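Local coordinates for uncharacterized protein XCC1541 (Xanthomonas campestris pv. campestris, PDB 2QJW) that is functionally uncharacterised but, as a member of the alpha/beta hydrolase superfamily, probably hydrolyses a substrate that remains unidentified, at residues A[124-129]-A[133-138]; A[61-66]-A[89-94]; A[28-31]-A[35-38]; A[42-47]-A[53-58]; A[105-108]-A[114-117]. All blocks are in the same frame, centred on the assembly; numbering follows the deposited sequence.

Contact 1 of 5, residues A[124-129]-A[133-138]; sequences IVHAWH and IPAADV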
# COMPACT_ATOMS: atom_id res chain seq x y z
N ILE A 124 -0.44 2.91 7.16
CA ILE A 124 -1.89 3.04 7.23
C ILE A 124 -2.48 2.14 6.17
O ILE A 124 -1.99 2.09 5.04
CB ILE A 124 -2.34 4.52 6.99
CG1 ILE A 124 -1.65 5.50 7.95
CG2 ILE A 124 -3.88 4.64 7.04
CD1 ILE A 124 -1.76 6.93 7.45
N VAL A 125 -3.56 1.47 6.54
CA VAL A 125 -4.44 0.75 5.58
C VAL A 125 -5.80 1.42 5.66
O VAL A 125 -6.39 1.42 6.72
CB VAL A 125 -4.55 -0.77 5.79
CG1 VAL A 125 -5.47 -1.41 4.75
CG2 VAL A 125 -3.15 -1.36 5.73
N HIS A 126 -6.26 2.01 4.54
CA HIS A 126 -7.60 2.60 4.52
C HIS A 126 -8.39 2.11 3.35
O HIS A 126 -7.89 1.60 2.36
CB HIS A 126 -7.49 4.10 4.47
CG HIS A 126 -8.71 4.80 4.90
ND1 HIS A 126 -9.16 4.72 6.19
CD2 HIS A 126 -9.58 5.59 4.22
CE1 HIS A 126 -10.29 5.42 6.27
NE2 HIS A 126 -10.56 5.93 5.09
N ALA A 127 -9.71 2.20 3.53
CA ALA A 127 -10.71 1.75 2.53
C ALA A 127 -11.10 2.88 1.59
O ALA A 127 -11.57 3.93 2.07
CB ALA A 127 -11.93 1.24 3.27
N TRP A 128 -11.00 2.67 0.28
CA TRP A 128 -11.46 3.64 -0.67
C TRP A 128 -12.92 4.03 -0.38
O TRP A 128 -13.24 5.22 -0.61
CB TRP A 128 -11.43 3.06 -2.09
CG TRP A 128 -10.13 3.11 -2.79
CD1 TRP A 128 -9.46 2.07 -3.32
CD2 TRP A 128 -9.35 4.27 -3.10
NE1 TRP A 128 -8.30 2.49 -3.91
CE2 TRP A 128 -8.22 3.84 -3.82
CE3 TRP A 128 -9.53 5.65 -2.88
CZ2 TRP A 128 -7.29 4.69 -4.27
CZ3 TRP A 128 -8.56 6.51 -3.37
CH2 TRP A 128 -7.47 6.03 -4.05
N HIS A 129 -13.75 3.08 -0.00
CA HIS A 129 -15.20 3.28 0.15
C HIS A 129 -15.65 3.42 1.57
O HIS A 129 -16.82 3.19 1.87
CB HIS A 129 -15.95 2.16 -0.51
CG HIS A 129 -15.47 1.88 -1.87
ND1 HIS A 129 -15.59 2.81 -2.88
CD2 HIS A 129 -14.86 0.79 -2.41
CE1 HIS A 129 -15.06 2.30 -3.98
NE2 HIS A 129 -14.64 1.08 -3.73
N ILE A 133 -15.20 7.61 7.36
CA ILE A 133 -14.00 8.38 7.33
C ILE A 133 -13.66 8.51 5.86
O ILE A 133 -13.06 7.63 5.29
CB ILE A 133 -12.84 7.63 8.07
CG1 ILE A 133 -13.29 7.20 9.47
CG2 ILE A 133 -11.59 8.54 8.07
CD1 ILE A 133 -12.43 6.06 10.08
N PRO A 134 -14.03 9.64 5.25
CA PRO A 134 -13.73 9.80 3.81
C PRO A 134 -12.27 9.54 3.50
O PRO A 134 -11.37 10.08 4.17
CB PRO A 134 -14.12 11.27 3.56
CG PRO A 134 -15.20 11.56 4.55
CD PRO A 134 -14.74 10.82 5.79
N ALA A 135 -12.03 8.79 2.44
CA ALA A 135 -10.64 8.47 2.06
C ALA A 135 -9.81 9.74 1.91
O ALA A 135 -8.62 9.77 2.26
CB ALA A 135 -10.61 7.68 0.75
N ALA A 136 -10.35 10.82 1.36
CA ALA A 136 -9.62 12.05 1.16
C ALA A 136 -9.06 12.61 2.46
O ALA A 136 -7.97 13.17 2.47
CB ALA A 136 -10.51 13.13 0.46
N ASP A 137 -9.76 12.38 3.55
CA ASP A 137 -9.36 12.91 4.85
C ASP A 137 -8.09 12.19 5.31
O ASP A 137 -7.16 12.82 5.83
CB ASP A 137 -10.47 12.77 5.90
CG ASP A 137 -11.65 13.73 5.65
OD1 ASP A 137 -11.57 14.58 4.75
OD2 ASP A 137 -12.59 13.59 6.43
N VAL A 138 -8.06 10.86 5.12
CA VAL A 138 -6.86 10.05 5.49
C VAL A 138 -5.72 10.27 4.52
O VAL A 138 -4.56 10.42 4.92
CB VAL A 138 -7.26 8.59 5.58
CG1 VAL A 138 -6.02 7.67 5.81
CG2 VAL A 138 -8.26 8.37 6.71
O HOH W 1 -14.20 7.06 1.54

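Contact 2 of 5, residues A[61-66]-A[89-94]; sequences QRLLEI and AQVSLQ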
# COMPACT_ATOMS: atom_id res chain seq x y z
N GLN A 61 -6.29 6.78 28.36
CA GLN A 61 -5.53 6.57 29.61
C GLN A 61 -5.18 5.11 29.79
O GLN A 61 -4.04 4.82 30.17
CB GLN A 61 -6.33 7.07 30.81
CG GLN A 61 -5.61 6.85 32.15
CD GLN A 61 -4.38 7.72 32.31
OE1 GLN A 61 -4.31 8.82 31.73
NE2 GLN A 61 -3.41 7.26 33.10
N ARG A 62 -6.09 4.20 29.46
CA ARG A 62 -5.80 2.79 29.65
C ARG A 62 -4.66 2.36 28.71
O ARG A 62 -3.72 1.65 29.13
CB ARG A 62 -7.02 1.97 29.42
CG ARG A 62 -6.82 0.48 29.56
CD ARG A 62 -8.06 -0.31 29.51
NE ARG A 62 -8.94 0.03 30.64
CZ ARG A 62 -10.22 -0.33 30.67
NH1 ARG A 62 -10.74 -1.07 29.71
NH2 ARG A 62 -10.99 0.04 31.68
N LEU A 63 -4.76 2.72 27.43
CA LEU A 63 -3.68 2.39 26.50
C LEU A 63 -2.36 3.03 26.89
O LEU A 63 -1.34 2.40 26.77
CB LEU A 63 -4.06 2.77 25.08
CG LEU A 63 -3.05 2.40 24.02
CD1 LEU A 63 -2.64 0.91 24.07
CD2 LEU A 63 -3.58 2.74 22.63
N LEU A 64 -2.37 4.31 27.36
CA LEU A 64 -1.17 4.98 27.77
C LEU A 64 -0.46 4.17 28.88
O LEU A 64 0.75 3.95 28.82
CB LEU A 64 -1.52 6.38 28.29
CG LEU A 64 -0.41 7.24 28.90
CD1 LEU A 64 0.67 7.44 27.86
CD2 LEU A 64 -1.00 8.57 29.39
N GLU A 65 -1.24 3.69 29.83
CA GLU A 65 -0.68 2.96 30.96
C GLU A 65 -0.04 1.66 30.50
O GLU A 65 1.06 1.29 30.93
CB GLU A 65 -1.77 2.73 32.00
CG GLU A 65 -2.05 4.05 32.76
CD GLU A 65 -3.15 3.94 33.84
OE1 GLU A 65 -3.65 2.83 34.11
OE2 GLU A 65 -3.49 4.99 34.41
N ILE A 66 -0.73 0.95 29.61
CA ILE A 66 -0.24 -0.28 29.07
C ILE A 66 1.03 -0.09 28.21
O ILE A 66 2.01 -0.87 28.27
CB ILE A 66 -1.36 -1.00 28.26
CG1 ILE A 66 -2.49 -1.45 29.21
CG2 ILE A 66 -0.86 -2.19 27.53
CD1 ILE A 66 -3.78 -1.98 28.49
N ALA A 89 -2.49 6.32 17.89
CA ALA A 89 -1.82 7.50 17.42
C ALA A 89 -1.64 8.55 18.52
O ALA A 89 -0.55 9.04 18.70
CB ALA A 89 -2.57 8.07 16.18
N GLN A 90 -2.66 8.83 19.27
CA GLN A 90 -2.57 9.84 20.33
C GLN A 90 -1.56 9.39 21.41
O GLN A 90 -0.74 10.22 21.85
CB GLN A 90 -3.93 10.15 20.96
CG GLN A 90 -4.96 10.71 20.02
CD GLN A 90 -4.59 12.07 19.45
OE1 GLN A 90 -3.73 12.78 19.96
NE2 GLN A 90 -5.26 12.44 18.40
N VAL A 91 -1.57 8.10 21.74
CA VAL A 91 -0.67 7.58 22.76
C VAL A 91 0.76 7.64 22.31
O VAL A 91 1.65 7.86 23.13
CB VAL A 91 -1.11 6.16 23.24
CG1 VAL A 91 0.01 5.45 24.08
CG2 VAL A 91 -2.42 6.32 24.02
N SER A 92 1.05 7.53 20.99
CA SER A 92 2.43 7.62 20.53
C SER A 92 3.08 8.98 20.85
O SER A 92 4.29 9.05 20.87
CB SER A 92 2.56 7.37 19.02
OG SER A 92 2.01 8.43 18.24
N LEU A 93 2.25 10.00 21.05
CA LEU A 93 2.62 11.37 21.40
C LEU A 93 3.08 11.47 22.86
O LEU A 93 3.75 12.45 23.20
CB LEU A 93 1.45 12.32 21.22
CG LEU A 93 0.66 12.47 19.88
CD1 LEU A 93 -0.68 13.22 20.06
CD2 LEU A 93 1.51 13.16 18.91
N GLN A 94 2.77 10.44 23.65
CA GLN A 94 3.04 10.42 25.10
C GLN A 94 4.01 9.39 25.63
O GLN A 94 4.40 9.48 26.80
CB GLN A 94 1.66 10.22 25.78
CG GLN A 94 0.76 11.41 25.56
CD GLN A 94 -0.39 11.48 26.57
OE1 GLN A 94 -1.55 11.50 26.19
NE2 GLN A 94 -0.06 11.47 27.86

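Contact 3 of 5, residues A[28-31]-A[35-38]; sequences VAER and THER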
# COMPACT_ATOMS: atom_id res chain seq x y z
N VAL A 28 0.20 -12.05 13.22
CA VAL A 28 1.39 -11.55 12.53
C VAL A 28 2.47 -11.30 13.52
O VAL A 28 3.62 -11.72 13.30
CB VAL A 28 1.06 -10.26 11.75
CG1 VAL A 28 2.27 -9.58 11.24
CG2 VAL A 28 0.16 -10.58 10.57
N ALA A 29 2.18 -10.60 14.61
CA ALA A 29 3.17 -10.34 15.64
C ALA A 29 3.76 -11.69 16.09
O ALA A 29 4.98 -11.82 16.15
CB ALA A 29 2.58 -9.59 16.80
N GLU A 30 2.90 -12.66 16.39
CA GLU A 30 3.40 -14.00 16.80
C GLU A 30 4.36 -14.60 15.83
O GLU A 30 5.45 -15.04 16.21
CB GLU A 30 2.19 -14.91 16.99
CG GLU A 30 2.51 -16.31 17.55
CD GLU A 30 3.01 -16.30 18.98
OE1 GLU A 30 2.72 -15.41 19.81
OE2 GLU A 30 3.72 -17.26 19.34
N ARG A 31 4.01 -14.63 14.56
CA ARG A 31 4.79 -15.28 13.52
C ARG A 31 6.10 -14.55 13.23
O ARG A 31 7.05 -15.16 12.70
CB ARG A 31 3.98 -15.45 12.24
CG ARG A 31 2.90 -16.46 12.41
CD ARG A 31 1.99 -16.52 11.20
N THR A 35 6.28 -10.01 20.90
CA THR A 35 5.26 -10.33 21.85
C THR A 35 4.06 -9.38 21.54
O THR A 35 4.20 -8.41 20.81
CB THR A 35 5.69 -10.20 23.28
OG1 THR A 35 6.13 -8.88 23.54
CG2 THR A 35 6.86 -11.19 23.57
N HIS A 36 2.91 -9.67 22.10
CA HIS A 36 1.69 -8.91 21.74
C HIS A 36 0.62 -9.04 22.77
O HIS A 36 0.58 -10.01 23.54
CB HIS A 36 1.18 -9.36 20.39
CG HIS A 36 1.02 -10.83 20.28
ND1 HIS A 36 -0.15 -11.46 20.59
CD2 HIS A 36 1.92 -11.78 19.95
CE1 HIS A 36 0.01 -12.76 20.44
NE2 HIS A 36 1.26 -12.99 20.05
N GLU A 37 -0.25 -8.02 22.80
CA GLU A 37 -1.42 -8.03 23.64
C GLU A 37 -2.52 -7.23 22.97
O GLU A 37 -2.26 -6.31 22.23
CB GLU A 37 -1.17 -7.50 25.05
CG GLU A 37 -0.93 -6.04 25.16
CD GLU A 37 -0.52 -5.57 26.54
OE1 GLU A 37 -1.40 -5.55 27.44
OE2 GLU A 37 0.66 -5.17 26.73
N ARG A 38 -3.78 -7.60 23.28
CA ARG A 38 -4.98 -6.98 22.76
C ARG A 38 -5.83 -6.52 23.95
O ARG A 38 -6.59 -7.35 24.51
CB ARG A 38 -5.73 -7.98 21.92
CG ARG A 38 -5.06 -8.21 20.56
CD ARG A 38 -5.68 -9.46 19.90
NE ARG A 38 -5.16 -10.63 20.53
CZ ARG A 38 -5.67 -11.84 20.37
NH1 ARG A 38 -6.76 -12.05 19.63
NH2 ARG A 38 -5.10 -12.86 20.99

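Contact 4 of 5, residues A[42-47]-A[53-58]; sequences TDLDAR and LGDVRG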
# COMPACT_ATOMS: atom_id res chain seq x y z
N THR A 42 -13.94 -2.81 26.02
CA THR A 42 -15.38 -2.91 25.82
C THR A 42 -16.16 -2.18 26.91
O THR A 42 -17.23 -1.63 26.64
CB THR A 42 -15.84 -4.37 25.68
OG1 THR A 42 -15.42 -5.14 26.80
CG2 THR A 42 -15.26 -5.02 24.38
N ASP A 43 -15.64 -2.12 28.13
CA ASP A 43 -16.34 -1.40 29.21
C ASP A 43 -16.42 0.06 28.93
O ASP A 43 -17.44 0.70 29.15
CB ASP A 43 -15.64 -1.65 30.59
CG ASP A 43 -14.17 -1.32 30.61
OD1 ASP A 43 -13.45 -1.60 29.60
OD2 ASP A 43 -13.70 -0.74 31.64
N LEU A 44 -15.34 0.60 28.40
CA LEU A 44 -15.21 2.02 28.12
C LEU A 44 -16.11 2.41 26.97
O LEU A 44 -16.84 3.44 27.01
CB LEU A 44 -13.77 2.35 27.76
CG LEU A 44 -12.76 2.14 28.91
CD1 LEU A 44 -11.32 2.04 28.39
CD2 LEU A 44 -12.93 3.21 30.01
N ASP A 45 -16.14 1.57 25.98
CA ASP A 45 -16.96 1.87 24.77
C ASP A 45 -18.45 1.92 25.09
O ASP A 45 -19.17 2.73 24.46
CB ASP A 45 -16.71 0.85 23.67
CG ASP A 45 -15.30 0.94 23.10
OD1 ASP A 45 -14.62 1.91 23.41
OD2 ASP A 45 -14.95 0.04 22.30
N ALA A 46 -18.87 1.11 26.07
CA ALA A 46 -20.26 1.07 26.52
C ALA A 46 -20.66 2.30 27.34
O ALA A 46 -21.85 2.48 27.60
CB ALA A 46 -20.51 -0.21 27.29
N ARG A 47 -19.76 3.20 27.65
CA ARG A 47 -20.11 4.36 28.49
C ARG A 47 -20.57 5.60 27.68
O ARG A 47 -19.95 6.66 27.62
CB ARG A 47 -18.98 4.70 29.41
CG ARG A 47 -18.76 3.57 30.43
CD ARG A 47 -19.83 3.58 31.58
NE ARG A 47 -19.73 4.82 32.30
CZ ARG A 47 -18.78 5.13 33.16
NH1 ARG A 47 -17.89 4.23 33.54
NH2 ARG A 47 -18.75 6.36 33.68
N LEU A 53 -18.89 7.87 21.47
CA LEU A 53 -17.94 6.74 21.31
C LEU A 53 -17.45 6.25 22.67
O LEU A 53 -16.38 5.71 22.78
CB LEU A 53 -16.77 7.14 20.43
CG LEU A 53 -17.21 7.41 18.98
CD1 LEU A 53 -16.05 7.93 18.22
CD2 LEU A 53 -17.78 6.14 18.35
N GLY A 54 -18.23 6.52 23.70
CA GLY A 54 -17.90 6.10 25.06
C GLY A 54 -16.87 6.96 25.70
O GLY A 54 -16.64 8.14 25.35
N ASP A 55 -16.17 6.31 26.66
CA ASP A 55 -15.17 6.95 27.45
C ASP A 55 -13.84 6.96 26.72
O ASP A 55 -12.91 6.17 27.05
CB ASP A 55 -15.05 6.22 28.81
CG ASP A 55 -14.21 6.90 29.77
OD1 ASP A 55 -13.67 8.01 29.55
OD2 ASP A 55 -14.06 6.23 30.84
N VAL A 56 -13.73 7.83 25.72
CA VAL A 56 -12.51 7.88 24.91
C VAL A 56 -11.33 8.33 25.72
O VAL A 56 -10.26 7.83 25.54
CB VAL A 56 -12.73 8.74 23.64
CG1 VAL A 56 -11.44 8.86 22.79
CG2 VAL A 56 -13.82 8.12 22.85
N ARG A 57 -11.51 9.31 26.61
CA ARG A 57 -10.44 9.70 27.51
C ARG A 57 -9.94 8.47 28.28
O ARG A 57 -8.74 8.28 28.44
CB ARG A 57 -10.90 10.76 28.48
CG ARG A 57 -9.82 11.17 29.46
N GLY A 58 -10.88 7.64 28.72
CA GLY A 58 -10.58 6.41 29.48
C GLY A 58 -9.80 5.42 28.63
O GLY A 58 -8.86 4.77 29.09
O HOH W 2 -14.39 4.52 24.39

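Contact 5 of 5, residues A[105-108]-A[114-117]; sequences PPTK and ALDA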
# COMPACT_ATOMS: atom_id res chain seq x y z
N PRO A 105 -8.03 4.84 10.24
CA PRO A 105 -7.96 5.83 11.32
C PRO A 105 -8.91 7.00 11.11
O PRO A 105 -8.90 7.57 10.04
CB PRO A 105 -6.49 6.30 11.25
CG PRO A 105 -6.12 6.19 9.88
CD PRO A 105 -6.84 4.94 9.36
N PRO A 106 -9.69 7.36 12.13
CA PRO A 106 -10.48 8.58 11.96
C PRO A 106 -9.58 9.80 12.16
O PRO A 106 -8.72 9.82 13.05
CB PRO A 106 -11.49 8.50 13.08
CG PRO A 106 -10.87 7.70 14.10
CD PRO A 106 -9.89 6.72 13.43
N THR A 107 -9.77 10.84 11.37
CA THR A 107 -8.97 12.03 11.48
C THR A 107 -9.65 13.04 12.42
O THR A 107 -8.97 13.90 12.92
CB THR A 107 -8.68 12.67 10.13
OG1 THR A 107 -9.92 13.11 9.54
CG2 THR A 107 -7.99 11.66 9.19
N LYS A 108 -10.97 12.92 12.63
CA LYS A 108 -11.73 13.83 13.47
C LYS A 108 -12.38 13.04 14.59
O LYS A 108 -12.79 11.89 14.37
CB LYS A 108 -12.81 14.48 12.62
CG LYS A 108 -12.34 15.19 11.34
CD LYS A 108 -13.54 15.59 10.45
CE LYS A 108 -13.08 16.04 9.06
NZ LYS A 108 -14.14 16.81 8.35
N ALA A 114 -7.98 16.34 17.13
CA ALA A 114 -7.81 15.75 15.82
C ALA A 114 -6.67 14.73 15.89
O ALA A 114 -5.79 14.76 16.78
CB ALA A 114 -7.48 16.81 14.82
N LEU A 115 -6.75 13.79 14.98
CA LEU A 115 -5.74 12.75 14.89
C LEU A 115 -4.38 13.36 14.74
O LEU A 115 -4.18 14.23 13.93
CB LEU A 115 -6.00 11.89 13.67
CG LEU A 115 -5.14 10.62 13.45
CD1 LEU A 115 -5.40 9.51 14.51
CD2 LEU A 115 -5.33 10.13 12.05
N ASP A 116 -3.42 12.86 15.54
CA ASP A 116 -2.00 13.24 15.45
C ASP A 116 -1.21 12.04 15.91
O ASP A 116 -1.74 11.15 16.53
CB ASP A 116 -1.72 14.50 16.25
CG ASP A 116 -0.42 15.18 15.89
OD1 ASP A 116 0.15 14.91 14.85
OD2 ASP A 116 -0.04 16.08 16.66
N ALA A 117 0.09 12.08 15.66
CA ALA A 117 0.98 10.98 15.93
C ALA A 117 2.42 11.47 16.07
O ALA A 117 2.80 12.49 15.51
CB ALA A 117 0.88 9.93 14.82

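Contact 1 of 5, residues A[124-129]-A[133-138]
His126 extends from strand 122-127 into the start of helix 135-145, and its ring meets Val138, Ala135 and Ile133 in turn. At its base, CB lies 4.1 Å from Val138 CG1. With CG anti to the backbone N (chi1 -160°), the imidazole lies with one face against Val138, where CG2 sits 3.6 Å from the ring centroid and 11° off the normal, a clear CH-pi contact. CD2 approaches Ala135 CA at 3.8 Å near the ring plane, and CE1 meets Ile133 CB at 3.8 Å. At the tip, NE2 donates to Ile133 O over 3.0 Å with an N-H...O angle of 155°, the acceptor lying in the ring plane.

These elements open the beta-alpha-beta unit of strand 122-127, helix 135-145 and strand 148-152. The intervening loop contains Asp130, the acid of a probable Ser-His-Asp triad as in other alpha/beta hydrolases. Asp130 OD1 accepts from Ile133 N, and the Ile133 side chain touches His156, the likely triad histidine.

Farther along, a water donates to Trp128 O and accepts from Ala135 N, 2.9 Å from that nitrogen. Ala135 CB also packs 4.3 Å from Trp128 CE3, while the indole NE1 bonds to Ala147 O of the second subunit. Toward the strand's beginning, Ile124 CG2 touches Val138 CG1 at 3.9 Å.

Contact 2 of 5, residues A[61-66]-A[89-94]
Leu64 of helix 56-71 and Gln94, just beyond helix 83-92, cross their side chains at about a right angle. The two leucine methyls divide the glutamine between them: CD1 packs on Gln94 CB at 3.6 Å, nearer the backbone, and CD2 reaches the amide end, 3.4 Å from Gln94 NE2. Gln94 is extended beyond CG, which carries its amide across to the CD2 methyl.

Leu63 and Val91 meet more obliquely. Val91 CG1 is anti to the backbone N (chi1 167°), and both methyls press on the same stretch of the facing helix: CG2 lies 4.0 Å from Leu63 CG and 3.9 Å from Leu64 N, whereas CG1 is 3.9 Å from Leu64 CA. The valine therefore presses on backbone as well as on side chain, consistent with the 5.7 Å between the CA atoms of Leu64 and Val91.

Helix 83-92 follows the strand-helix turn that carries the probable nucleophile elbow of this alpha/beta hydrolase, and the contact packs it against helix 56-71. Val91 touches Ala67 further along the latter helix, while Leu63 turns inward to Ile8 of strand 6-10.

No hydrogen bond crosses between the two segments. Cohesion here rests on dispersion and burial of the apolar branches, with the exposed Gln94 placing an amide beside methyl groups and gaining no directional bond from this helix face.

Contact 3 of 5, residues A[28-31]-A[35-38]
Glu30 and His36 join helix 20-31 to strand 35-37 near the end of a beta-alpha-beta unit that begins with strand 6-10. The bond is between a histidine and a carboxylate: His36 NE2 donates to Glu30 OE1 over 2.8 Å, with an N-H...O angle of 165°. The oxygen lies close to the ring plane and receives the hydrogen on its anti lone pair, away from the other oxygen. Carboxylate and imidazole planes stand 86° apart, so the acid meets the ring edge almost perpendicularly.

The torsions bring the two groups together. His36 CG lies between its backbone N and carbonyl carbon (chi1 51°), which aims the ring at the helix; Glu30 leaves the helix with CG anti to N and then folds at chi2, returning its carboxylate to the imidazole. Glu30 CB is 3.7 Å from His36 NE2.

Within the parallel sheet of the alpha/beta hydrolase fold, strand 35-37 is an outermost strand in this chain, and the short connection from the helix brings it beside strand 6-10. Thr35 and Glu37 make backbone bonds to Cys7, and His6 bonds to the side chains of both.

Beside the polar bond, Ala29 CB lies 3.9 Å from His36 CB and equally 3.9 Å from His36 CD2. Ala29 also touches Cys7 and Trp34, and Ala26, one turn earlier, touches His36. The carboxylate at NE2 would tend to favour a protonated imidazole.

Contact 4 of 5, residues A[42-47]-A[53-58]
Leu44 and Asp55 supply the direct hydrogen bond of this contact: Asp55 N donates to Leu44 O over 3.0 Å, nearly straight at 175°. The donor sits above the carbonyl plane, and Arg47 N reaches the same oxygen from the opposite face, so one carbonyl serves a bond within its own segment and one from the facing segment.

Weaker CA-H...O contacts run beside it. Gly54 CA lies 3.3 Å from Arg47 O and 3.5 Å from Leu44 O; its positive phi (78°) and absent side chain allow this close approach.

A water gives the next link, donating to Asp45 OD1 and to Leu53 O, at 2.8 Å from the latter. Asp45 also forms a salt bridge with Arg59 and accepts from Glu14 N.

Van der Waals contacts come from the Leu44 methyls. CD1 is 3.7 Å from Gly58 C, and CD2 lies 3.3 Å from Asp55 OD2, the two side chains crossing at a slant.

Asp55 is the N-cap of helix 56-71, its OD1 accepting from Gly58 N over 2.9 Å at 139°, from well above the carboxylate plane. The contact thus joins short helix 42-45 to the first turn of helix 56-71. The helix N-terminus would probably stabilise an ionised Asp55, and Arg47, whose NH1 lies 5.1 Å from Asp55 OD2 without touching it, may add a little to that, although its NE is engaged in a salt bridge with Asp49.

Contact 5 of 5, residues A[105-108]-A[114-117]
Leu115 folds its side chain around Pro106 O, with CB and CD2 each 3.5 Å away and CD1 3.6 Å away. CG is anti to the backbone N (chi1 -173°), which sends the branch along the 105-108 segment. The same CD2 extends to Pro105 CB at 4.1 Å and to Thr107 CG2 at 4.2 Å.

Beside this apolar cluster, Leu115 N donates to Thr107 O over 3.0 Å, nearly straight at 175°, although the donor stands 43° above the carbonyl plane. Ala114 CA lies 3.6 Å from that oxygen. This bond ties together two parts of the long connection between strands 99-103 and 122-127, where neither segment is regular secondary structure.

Outside the pair, Leu115 O accepts from Trp141 NE1 of helix 135-145, whose side chain also touches Thr107, and Ala114 O accepts from Gln90 NE2. Leu115 rests on Ala89, while Pro105 packs on Ile124 and His126. The connection is thereby held between helices 83-92 and 135-145.

Thr107 O is satisfied by a straight bond, though from above its plane, but Pro106 O, buried against the carbons of Leu115, has no hydrogen-bonding partner in the model, so the contact buries a carbonyl oxygen against apolar carbon, probably at some energetic cost.

The contacts follow one another along the chain, yet several meet in space. Contacts 1 and 5 touch where Ile133 CG2 lies 3.5 Å from Pro105 O. Contact 5 also joins contact 2 through a probable hydrogen bond from Gln90 NE2 to Ala114 O, 2.9 Å. Contacts 2 and 4 share helix 56-71 and are tied by a salt bridge from Arg62 NH1 to Asp43 OD1, 2.8 Å. Contact 3 touches contact 2, where Ile66 CG2 lies 3.4 Å from Glu37 OE1, but its nearest atoms are about 17 Å from contact 5 and about 11 Å from contact 1, although contacts 1 and 3 reach the same sheet. Contact 1 comes next to the probable Ser82-His156-Asp130 triad, which its side chains touch.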